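PDB 6Z3U: CYCLIN domain-containing protein from Chaetomium thermophilum, which probably serves as the cyclin H subunit of the CDK-activating kinase (CAK) complex, regulating the activity of its cyclin-dependent serine/threonine kinase partner. Local coordinates for residues A[26-29]-A[30-33]; A[34-37]-A[38-42]; A[174-178]-A[179-183]. All coordinates share one frame; numbering follows the deposited sequence.

Interaction 1: residues A[26-29]-A[30-33]; sequences SQLA and SMRE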
ATOM      1  N   SER A  26     -25.017  13.543   0.550  1.00 53.90           N
ATOM      2  CA  SER A  26     -25.555  14.371  -0.524  1.00 56.27           C
ATOM      3  C   SER A  26     -24.605  14.396  -1.714  1.00 69.00           C
ATOM      4  O   SER A  26     -25.042  14.328  -2.868  1.00 70.07           O
ATOM      5  CB  SER A  26     -25.818  15.787  -0.013  1.00 60.27           C
ATOM      6  OG  SER A  26     -26.466  16.575  -0.997  1.00 62.40           O
ATOM      7  N   GLN A  27     -23.299  14.485  -1.451  1.00 63.88           N
ATOM      8  CA  GLN A  27     -22.321  14.443  -2.532  1.00 62.91           C
ATOM      9  C   GLN A  27     -22.331  13.090  -3.232  1.00 59.40           C
ATOM     10  O   GLN A  27     -22.208  13.016  -4.461  1.00 51.91           O
ATOM     11  CB  GLN A  27     -20.929  14.749  -1.980  1.00 68.43           C
ATOM     12  CG  GLN A  27     -20.693  16.216  -1.665  1.00 64.01           C
ATOM     13  CD  GLN A  27     -19.439  16.437  -0.839  1.00 65.95           C
ATOM     14  OE1 GLN A  27     -19.497  16.992   0.257  1.00 71.03           O
ATOM     15  NE2 GLN A  27     -18.299  15.995  -1.359  1.00 68.21           N
ATOM     16  N   LEU A  28     -22.481  12.005  -2.466  1.00 65.05           N
ATOM     17  CA  LEU A  28     -22.480  10.672  -3.057  1.00 55.09           C
ATOM     18  C   LEU A  28     -23.656  10.492  -4.008  1.00 55.44           C
ATOM     19  O   LEU A  28     -23.494   9.963  -5.114  1.00 61.93           O
ATOM     20  CB  LEU A  28     -22.521   9.611  -1.958  1.00 50.74           C
ATOM     21  CG  LEU A  28     -21.880   8.261  -2.283  1.00 46.26           C
ATOM     22  CD1 LEU A  28     -20.372   8.403  -2.379  1.00 56.11           C
ATOM     23  CD2 LEU A  28     -22.250   7.220  -1.238  1.00 48.24           C
ATOM     24  N   ALA A  29     -24.847  10.927  -3.600  1.00 50.81           N
ATOM     25  CA  ALA A  29     -26.016  10.774  -4.459  1.00 52.84           C
ATOM     26  C   ALA A  29     -25.848  11.568  -5.749  1.00 57.40           C
ATOM     27  O   ALA A  29     -26.090  11.051  -6.845  1.00 61.03           O
ATOM     28  CB  ALA A  29     -27.274  11.211  -3.708  1.00 66.96           C
ATOM     29  N   SER A  30     -25.420  12.829  -5.638  1.00 56.02           N
ATOM     30  CA  SER A  30     -25.277  13.669  -6.823  1.00 55.80           C
ATOM     31  C   SER A  30     -24.308  13.056  -7.827  1.00 56.55           C
ATOM     32  O   SER A  30     -24.572  13.060  -9.036  1.00 58.36           O
ATOM     33  CB  SER A  30     -24.822  15.069  -6.417  1.00 57.74           C
ATOM     34  OG  SER A  30     -25.841  15.737  -5.692  1.00 63.43           O
ATOM     35  N   MET A  31     -23.180  12.522  -7.351  1.00 56.13           N
ATOM     36  CA  MET A  31     -22.243  11.850  -8.247  1.00 54.73           C
ATOM     37  C   MET A  31     -22.897  10.665  -8.948  1.00 54.14           C
ATOM     38  O   MET A  31     -22.808  10.530 -10.173  1.00 57.71           O
ATOM     39  CB  MET A  31     -21.003  11.402  -7.473  1.00 56.57           C
ATOM     40  CG  MET A  31     -20.010  12.518  -7.225  1.00 54.37           C
ATOM     41  SD  MET A  31     -18.454  11.949  -6.525  1.00 61.10           S
ATOM     42  CE  MET A  31     -18.899  11.820  -4.802  1.00 57.85           C
ATOM     43  N   ARG A  32     -23.562   9.797  -8.183  1.00 55.77           N
ATOM     44  CA  ARG A  32     -24.181   8.611  -8.764  1.00 55.81           C
ATOM     45  C   ARG A  32     -25.280   8.979  -9.750  1.00 63.04           C
ATOM     46  O   ARG A  32     -25.426   8.336 -10.796  1.00 64.35           O
ATOM     47  CB  ARG A  32     -24.740   7.737  -7.645  1.00 51.31           C
ATOM     48  CG  ARG A  32     -23.701   6.930  -6.895  1.00 50.89           C
ATOM     49  CD  ARG A  32     -24.307   6.344  -5.637  1.00 50.83           C
ATOM     50  NE  ARG A  32     -23.540   5.237  -5.076  1.00 47.09           N
ATOM     51  CZ  ARG A  32     -23.667   4.808  -3.825  1.00 48.42           C
ATOM     52  NH1 ARG A  32     -24.518   5.406  -3.002  1.00 49.93           N
ATOM     53  NH2 ARG A  32     -22.944   3.784  -3.394  1.00 48.73           N
ATOM     54  N   GLU A  33     -26.064  10.014  -9.434  1.00 59.22           N
ATOM     55  CA  GLU A  33     -27.136  10.442 -10.328  1.00 62.80           C
ATOM     56  C   GLU A  33     -26.569  11.062 -11.597  1.00 59.63           C
ATOM     57  O   GLU A  33     -27.058  10.787 -12.699  1.00 61.70           O
ATOM     58  CB  GLU A  33     -28.051  11.433  -9.600  1.00 68.76           C
ATOM     59  CG  GLU A  33     -29.535  11.316  -9.944  1.00 85.48           C
ATOM     60  CD  GLU A  33     -29.903  11.940 -11.279  1.00 93.27           C
ATOM     61  OE1 GLU A  33     -29.315  12.984 -11.633  1.00 90.04           O
ATOM     62  OE2 GLU A  33     -30.782  11.384 -11.975  1.00 71.30           O
TER
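Ser26 to Ala29 and Ser30 to Glu33 are successive turns of helix 25-48, joined by four i to i+4 backbone hydrogen bonds. Ser30 N reaches Ser26 O, Met31 N reaches Gln27 O and Arg32 N reaches Leu28 O, each with an N-H...O angle of 167°. The shortest of the four runs from Glu33 N to Ala29 O, 2.8 Å. Ser26 O also receives a weak bond from Ser30 OG at 3.3 Å.

Among the side chains, Leu28 and Arg32 carry the contact. Leu28 turns CG away from its backbone N (chi1 -152°), and CD2 thereby comes 3.4 Å from Arg32 NH1 and 3.8 Å from Arg32 CZ, over one face of the guanidinium. The Arg32 chain is extended from CG to NE, and its NH1 forms a salt bridge with Asp229. With an alanine here, Asp229 would probably lose its charged mate and Leu28 the flat group lying against its methyl. On another flank Met31 bends at chi3, which brings CE to 3.5 Å from Gln27 O and 4.4 Å from Leu28 CD1.

Leu28 also packs on Ile123 of helix 108-124 and on Phe232 and His233. The arrangement is an i to i+4 leucine-arginine pair on the inward side of an N-terminal helix packed against the helices of a cyclin fold.

Interaction 2: residues A[34-37]-A[38-42]; sequences KTNA and AARAR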
ATOM      1  N   LYS A  34     -25.535  11.897 -11.460  1.00 54.54           N
ATOM      2  CA  LYS A  34     -24.901  12.507 -12.623  1.00 56.79           C
ATOM      3  C   LYS A  34     -24.166  11.480 -13.473  1.00 55.10           C
ATOM      4  O   LYS A  34     -24.100  11.631 -14.698  1.00 52.59           O
ATOM      5  CB  LYS A  34     -23.938  13.607 -12.170  1.00 55.71           C
ATOM      6  CG  LYS A  34     -24.630  14.853 -11.644  1.00 67.10           C
ATOM      7  CD  LYS A  34     -23.650  15.817 -10.994  1.00 75.15           C
ATOM      8  CE  LYS A  34     -24.357  17.071 -10.490  1.00 84.27           C
ATOM      9  NZ  LYS A  34     -23.399  18.093  -9.979  1.00 85.89           N
ATOM     10  N   THR A  35     -23.599  10.441 -12.849  1.00 54.26           N
ATOM     11  CA  THR A  35     -22.938   9.384 -13.609  1.00 51.85           C
ATOM     12  C   THR A  35     -23.951   8.592 -14.428  1.00 56.60           C
ATOM     13  O   THR A  35     -23.683   8.232 -15.580  1.00 56.57           O
ATOM     14  CB  THR A  35     -22.178   8.456 -12.659  1.00 51.61           C
ATOM     15  OG1 THR A  35     -21.222   9.217 -11.910  1.00 64.08           O
ATOM     16  CG2 THR A  35     -21.426   7.395 -13.436  1.00 47.38           C
ATOM     17  N   ASN A  36     -25.111   8.299 -13.831  1.00 60.60           N
ATOM     18  CA  ASN A  36     -26.202   7.627 -14.533  1.00 59.02           C
ATOM     19  C   ASN A  36     -26.779   8.503 -15.632  1.00 58.81           C
ATOM     20  O   ASN A  36     -27.007   8.032 -16.751  1.00 59.66           O
ATOM     21  CB  ASN A  36     -27.295   7.254 -13.524  1.00 58.01           C
ATOM     22  CG  ASN A  36     -28.629   6.931 -14.181  1.00 59.31           C
ATOM     23  OD1 ASN A  36     -29.394   7.837 -14.504  1.00 74.26           O
ATOM     24  ND2 ASN A  36     -28.941   5.643 -14.316  1.00 56.17           N
ATOM     25  N   ALA A  37     -27.024   9.786 -15.333  1.00 55.53           N
ATOM     26  CA  ALA A  37     -27.598  10.687 -16.326  1.00 59.30           C
ATOM     27  C   ALA A  37     -26.652  10.889 -17.504  1.00 62.72           C
ATOM     28  O   ALA A  37     -27.087  10.894 -18.662  1.00 70.99           O
ATOM     29  CB  ALA A  37     -27.937  12.030 -15.677  1.00 64.05           C
ATOM     30  N   ALA A  38     -25.356  11.069 -17.230  1.00 67.20           N
ATOM     31  CA  ALA A  38     -24.386  11.221 -18.309  1.00 54.00           C
ATOM     32  C   ALA A  38     -24.312   9.957 -19.154  1.00 54.42           C
ATOM     33  O   ALA A  38     -24.252  10.028 -20.386  1.00 62.84           O
ATOM     34  CB  ALA A  38     -23.010  11.568 -17.741  1.00 59.87           C
ATOM     35  N   ALA A  39     -24.305   8.788 -18.505  1.00 59.93           N
ATOM     36  CA  ALA A  39     -24.322   7.528 -19.239  1.00 60.34           C
ATOM     37  C   ALA A  39     -25.585   7.406 -20.078  1.00 72.64           C
ATOM     38  O   ALA A  39     -25.544   6.913 -21.211  1.00 68.77           O
ATOM     39  CB  ALA A  39     -24.220   6.351 -18.270  1.00 61.14           C
ATOM     40  N   ARG A  40     -26.721   7.852 -19.534  1.00 73.84           N
ATOM     41  CA  ARG A  40     -27.969   7.812 -20.285  1.00 72.13           C
ATOM     42  C   ARG A  40     -27.844   8.642 -21.557  1.00 71.93           C
ATOM     43  O   ARG A  40     -28.253   8.208 -22.639  1.00 72.85           O
ATOM     44  CB  ARG A  40     -29.116   8.354 -19.431  1.00 73.29           C
ATOM     45  CG  ARG A  40     -30.496   7.763 -19.733  1.00 73.71           C
ATOM     46  CD  ARG A  40     -31.576   8.695 -19.200  1.00 92.22           C
ATOM     47  NE  ARG A  40     -31.570   8.837 -17.748  1.00101.16           N
ATOM     48  CZ  ARG A  40     -32.044   9.906 -17.112  1.00 97.09           C
ATOM     49  NH1 ARG A  40     -32.007   9.969 -15.789  1.00 94.23           N
ATOM     50  NH2 ARG A  40     -32.515  10.938 -17.805  1.00 83.61           N
ATOM     51  N   ALA A  41     -27.265   9.843 -21.439  1.00 61.62           N
ATOM     52  CA  ALA A  41     -27.098  10.723 -22.590  1.00 61.99           C
ATOM     53  C   ALA A  41     -26.107  10.149 -23.590  1.00 58.50           C
ATOM     54  O   ALA A  41     -26.314  10.256 -24.805  1.00 60.28           O
ATOM     55  CB  ALA A  41     -26.637  12.105 -22.126  1.00 64.44           C
ATOM     56  N   ARG A  42     -25.026   9.537 -23.102  1.00 59.09           N
ATOM     57  CA  ARG A  42     -24.000   9.017 -23.998  1.00 60.63           C
ATOM     58  C   ARG A  42     -24.512   7.828 -24.802  1.00 58.29           C
ATOM     59  O   ARG A  42     -24.252   7.731 -26.007  1.00 50.99           O
ATOM     60  CB  ARG A  42     -22.752   8.630 -23.199  1.00 65.32           C
ATOM     61  CG  ARG A  42     -21.943   9.823 -22.713  1.00 64.20           C
ATOM     62  CD  ARG A  42     -20.578   9.413 -22.169  1.00 80.43           C
ATOM     63  NE  ARG A  42     -20.638   8.878 -20.811  1.00 75.88           N
ATOM     64  CZ  ARG A  42     -20.661   7.583 -20.503  1.00 71.36           C
ATOM     65  NH1 ARG A  42     -20.711   7.214 -19.231  1.00 74.69           N
ATOM     66  NH2 ARG A  42     -20.635   6.658 -21.454  1.00 64.85           N
TER
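Asn36 and Arg40, one helical turn apart, set an amide against a guanidinium with their planes 65° apart. Asn36 OD1 lies 3.6 Å from Arg40 NH1 and 4.0 Å from Arg40 NE, approaching the guanidinium obliquely. Both residues direct CG away from the backbone N, Asn36 with chi1 163° and Arg40 with chi1 -150°; the Arg40 chain then bends at chi3, which brings its head back toward the preceding turn.

The other end of the amide has firmer partners: Asn36 ND2 donates to Glu86 OE1 and to Leu81 O. Among the alanines that follow, Ala38 CB sits 3.2 Å from Lys34 O, and Ala39 CB 3.3 Å from Thr35 O, while Ala39 also packs on Ser126 and Thr129.

Four backbone bonds continue the helix, of which Arg40 N to Asn36 O, 2.8 Å, is the shortest.

The chemistry therefore divides at Asn36: two hydrogen bonds through ND2 tie helix 25-48 to Leu81 and Glu86 and hold the buried amide in its rotation, whereas the separation on the OD1 side suggests at most a modest electrostatic attraction to Arg40.

Interaction 3: residues A[174-178]-A[179-183]; sequences LLCQG and IRFAL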
ATOM      1  N   LEU A 174      -8.861  -0.967 -16.802  1.00 36.04           N
ATOM      2  CA  LEU A 174     -10.081  -0.172 -16.720  1.00 46.78           C
ATOM      3  C   LEU A 174     -10.463   0.081 -15.265  1.00 46.44           C
ATOM      4  O   LEU A 174     -10.775   1.212 -14.878  1.00 45.16           O
ATOM      5  CB  LEU A 174     -11.209  -0.883 -17.468  1.00 47.71           C
ATOM      6  CG  LEU A 174     -12.522  -0.111 -17.598  1.00 48.90           C
ATOM      7  CD1 LEU A 174     -12.340   1.123 -18.477  1.00 41.68           C
ATOM      8  CD2 LEU A 174     -13.617  -1.016 -18.149  1.00 46.47           C
ATOM      9  N   LEU A 175     -10.429  -0.967 -14.438  1.00 44.93           N
ATOM     10  CA  LEU A 175     -10.721  -0.796 -13.019  1.00 41.45           C
ATOM     11  C   LEU A 175      -9.741   0.173 -12.373  1.00 39.44           C
ATOM     12  O   LEU A 175     -10.133   1.012 -11.552  1.00 35.59           O
ATOM     13  CB  LEU A 175     -10.680  -2.152 -12.313  1.00 36.20           C
ATOM     14  CG  LEU A 175     -10.824  -2.139 -10.790  1.00 37.01           C
ATOM     15  CD1 LEU A 175     -12.227  -1.710 -10.386  1.00 35.85           C
ATOM     16  CD2 LEU A 175     -10.484  -3.502 -10.206  1.00 33.57           C
ATOM     17  N   CYS A 176      -8.461   0.077 -12.733  1.00 38.85           N
ATOM     18  CA  CYS A 176      -7.460   0.944 -12.123  1.00 37.03           C
ATOM     19  C   CYS A 176      -7.806   2.410 -12.344  1.00 34.45           C
ATOM     20  O   CYS A 176      -7.713   3.224 -11.418  1.00 38.50           O
ATOM     21  CB  CYS A 176      -6.078   0.617 -12.687  1.00 43.87           C
ATOM     22  SG  CYS A 176      -4.699   1.243 -11.700  1.00 44.03           S
ATOM     23  N   GLN A 177      -8.220   2.763 -13.562  1.00 36.37           N
ATOM     24  CA  GLN A 177      -8.649   4.133 -13.822  1.00 33.99           C
ATOM     25  C   GLN A 177      -9.907   4.475 -13.033  1.00 33.61           C
ATOM     26  O   GLN A 177     -10.024   5.580 -12.489  1.00 33.89           O
ATOM     27  CB  GLN A 177      -8.898   4.337 -15.318  1.00 34.12           C
ATOM     28  CG  GLN A 177      -7.726   3.993 -16.226  1.00 42.91           C
ATOM     29  CD  GLN A 177      -8.090   4.085 -17.702  1.00 42.07           C
ATOM     30  OE1 GLN A 177      -7.962   5.145 -18.310  1.00 49.44           O
ATOM     31  NE2 GLN A 177      -8.424   2.949 -18.307  1.00 36.74           N
ATOM     32  N   GLY A 178     -10.854   3.541 -12.955  1.00 33.88           N
ATOM     33  CA  GLY A 178     -12.111   3.834 -12.287  1.00 34.53           C
ATOM     34  C   GLY A 178     -11.928   4.222 -10.834  1.00 37.53           C
ATOM     35  O   GLY A 178     -12.574   5.152 -10.344  1.00 38.19           O
ATOM     36  N   ILE A 179     -11.038   3.523 -10.126  1.00 40.10           N
ATOM     37  CA  ILE A 179     -10.786   3.801  -8.715  1.00 39.12           C
ATOM     38  C   ILE A 179      -9.784   4.942  -8.594  1.00 38.93           C
ATOM     39  O   ILE A 179      -9.310   5.255  -7.496  1.00 38.19           O
ATOM     40  CB  ILE A 179     -10.290   2.544  -7.974  1.00 35.06           C
ATOM     41  CG1 ILE A 179      -8.959   2.055  -8.551  1.00 33.84           C
ATOM     42  CG2 ILE A 179     -11.336   1.443  -8.052  1.00 42.60           C
ATOM     43  CD1 ILE A 179      -8.338   0.919  -7.763  1.00 33.69           C
ATOM     44  N   ARG A 180      -9.448   5.563  -9.723  1.00 34.16           N
ATOM     45  CA  ARG A 180      -8.608   6.758  -9.740  1.00 38.43           C
ATOM     46  C   ARG A 180      -7.215   6.467  -9.184  1.00 38.75           C
ATOM     47  O   ARG A 180      -6.594   7.311  -8.535  1.00 45.92           O
ATOM     48  CB  ARG A 180      -9.274   7.899  -8.969  1.00 38.56           C
ATOM     49  CG  ARG A 180     -10.553   8.410  -9.620  1.00 39.24           C
ATOM     50  CD  ARG A 180     -10.953   9.764  -9.062  1.00 46.01           C
ATOM     51  NE  ARG A 180      -9.994  10.801  -9.433  1.00 39.93           N
ATOM     52  CZ  ARG A 180     -10.008  12.040  -8.954  1.00 46.75           C
ATOM     53  NH1 ARG A 180      -9.093  12.915  -9.350  1.00 58.21           N
ATOM     54  NH2 ARG A 180     -10.931  12.406  -8.076  1.00 64.22           N
ATOM     55  N   PHE A 181      -6.711   5.264  -9.452  1.00 32.28           N
ATOM     56  CA  PHE A 181      -5.340   4.890  -9.122  1.00 31.08           C
ATOM     57  C   PHE A 181      -5.072   4.909  -7.621  1.00 31.00           C
ATOM     58  O   PHE A 181      -3.914   4.958  -7.196  1.00 30.86           O
ATOM     59  CB  PHE A 181      -4.342   5.805  -9.840  1.00 34.39           C
ATOM     60  CG  PHE A 181      -4.564   5.898 -11.322  1.00 33.26           C
ATOM     61  CD1 PHE A 181      -4.022   4.952 -12.176  1.00 33.35           C
ATOM     62  CD2 PHE A 181      -5.317   6.927 -11.860  1.00 35.39           C
ATOM     63  CE1 PHE A 181      -4.223   5.033 -13.539  1.00 36.07           C
ATOM     64  CE2 PHE A 181      -5.523   7.013 -13.226  1.00 40.21           C
ATOM     65  CZ  PHE A 181      -4.975   6.065 -14.065  1.00 41.50           C
ATOM     66  N   ALA A 182      -6.120   4.881  -6.803  1.00 36.62           N
ATOM     67  CA  ALA A 182      -5.987   4.855  -5.347  1.00 38.71           C
ATOM     68  C   ALA A 182      -6.060   3.399  -4.898  1.00 39.10           C
ATOM     69  O   ALA A 182      -7.141   2.810  -4.837  1.00 43.89           O
ATOM     70  CB  ALA A 182      -7.070   5.703  -4.688  1.00 46.72           C
ATOM     71  N   LEU A 183      -4.900   2.819  -4.586  1.00 38.11           N
ATOM     72  CA  LEU A 183      -4.803   1.409  -4.230  1.00 36.97           C
ATOM     73  C   LEU A 183      -4.717   1.164  -2.729  1.00 43.18           C
ATOM     74  O   LEU A 183      -4.852   0.012  -2.301  1.00 35.42           O
ATOM     75  CB  LEU A 183      -3.584   0.780  -4.914  1.00 29.04           C
ATOM     76  CG  LEU A 183      -3.789   0.299  -6.351  1.00 30.52           C
ATOM     77  CD1 LEU A 183      -4.522   1.332  -7.184  1.00 29.26           C
ATOM     78  CD2 LEU A 183      -2.451  -0.040  -6.985  1.00 35.26           C
TER
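Cys176 and Phe181 meet where helix 172-178 ends, on the buried side of the contact. Cys176 SG lies 3.8 Å from Phe181 CD1 and 4.8 Å from the ring centroid, 57° off the ring normal: an oblique sulfur-aromatic contact. One ring face is covered near its rim by Cys176 O and Gln177 CA. Phe181 holds CG beside its own backbone N (chi1 -53°), which swings the ring back over the last helical turn, and Gln177 runs alongside it in the same direction, with CG 4.1 Å from Phe181 CZ.

Farther round the helix, Leu175 CD1 touches Ile179 CG2 at 4.0 Å. Ile179 CG1 takes the position between the backbone N and the carbonyl carbon, and it reaches Cys176 O at 3.3 Å. This pair packs with Phe142 of helix 132-146, and Leu175 also meets Phe121 of helix 108-124.

The backbone bonds identify a Schellman motif. Phe181 N reaches back to Cys176 O at 3.0 Å, and Arg180 N to Gln177 O at 2.8 Å, the latter from 64° above the carbonyl plane. Arg180, with positive phi, is the C-prime residue, and with Phe181 it forms the centre of a type I' turn from Ile179 to Ala182 that overlaps the motif.

By contrast, the CB of Arg180 points away from 174-178. The residue is exposed, and its side chain comes no nearer to 174-178 than 3.9 Å, from CG to Gly178 O; it packs instead on Leu20 and Trp21. The Cys176, Gln177 and Phe181 side is covered by another subunit: Gln177 OE1 hydrogen-bonds Ser162 of the protein kinase chain, whose Leu142 and Leu168 pack on Cys176 and Phe181 respectively.

Interactions 1 and 2 are consecutive parts of helix 25-48, their centres 13 Å apart, and they touch where Glu33 OE2 lies 4.2 Å from Arg40 NH1. Thr35 OG1, hydrogen-bonded to Met31 O, also bridges the two ranges. Interaction 3 stands apart: its centre is about 19 Å from that of interaction 1 and 20 Å from that of interaction 2, with nearest atoms about 8 and 10 Å away. Helix 108-124 connects them, since Ile123 packs on Leu28 and Arg32 while Phe121 packs on Leu175. The kinase chain meets residues 174-183 at five residues but interaction 2 through Arg42 alone, and the RING-type chain reaches Ser26 and Gln27.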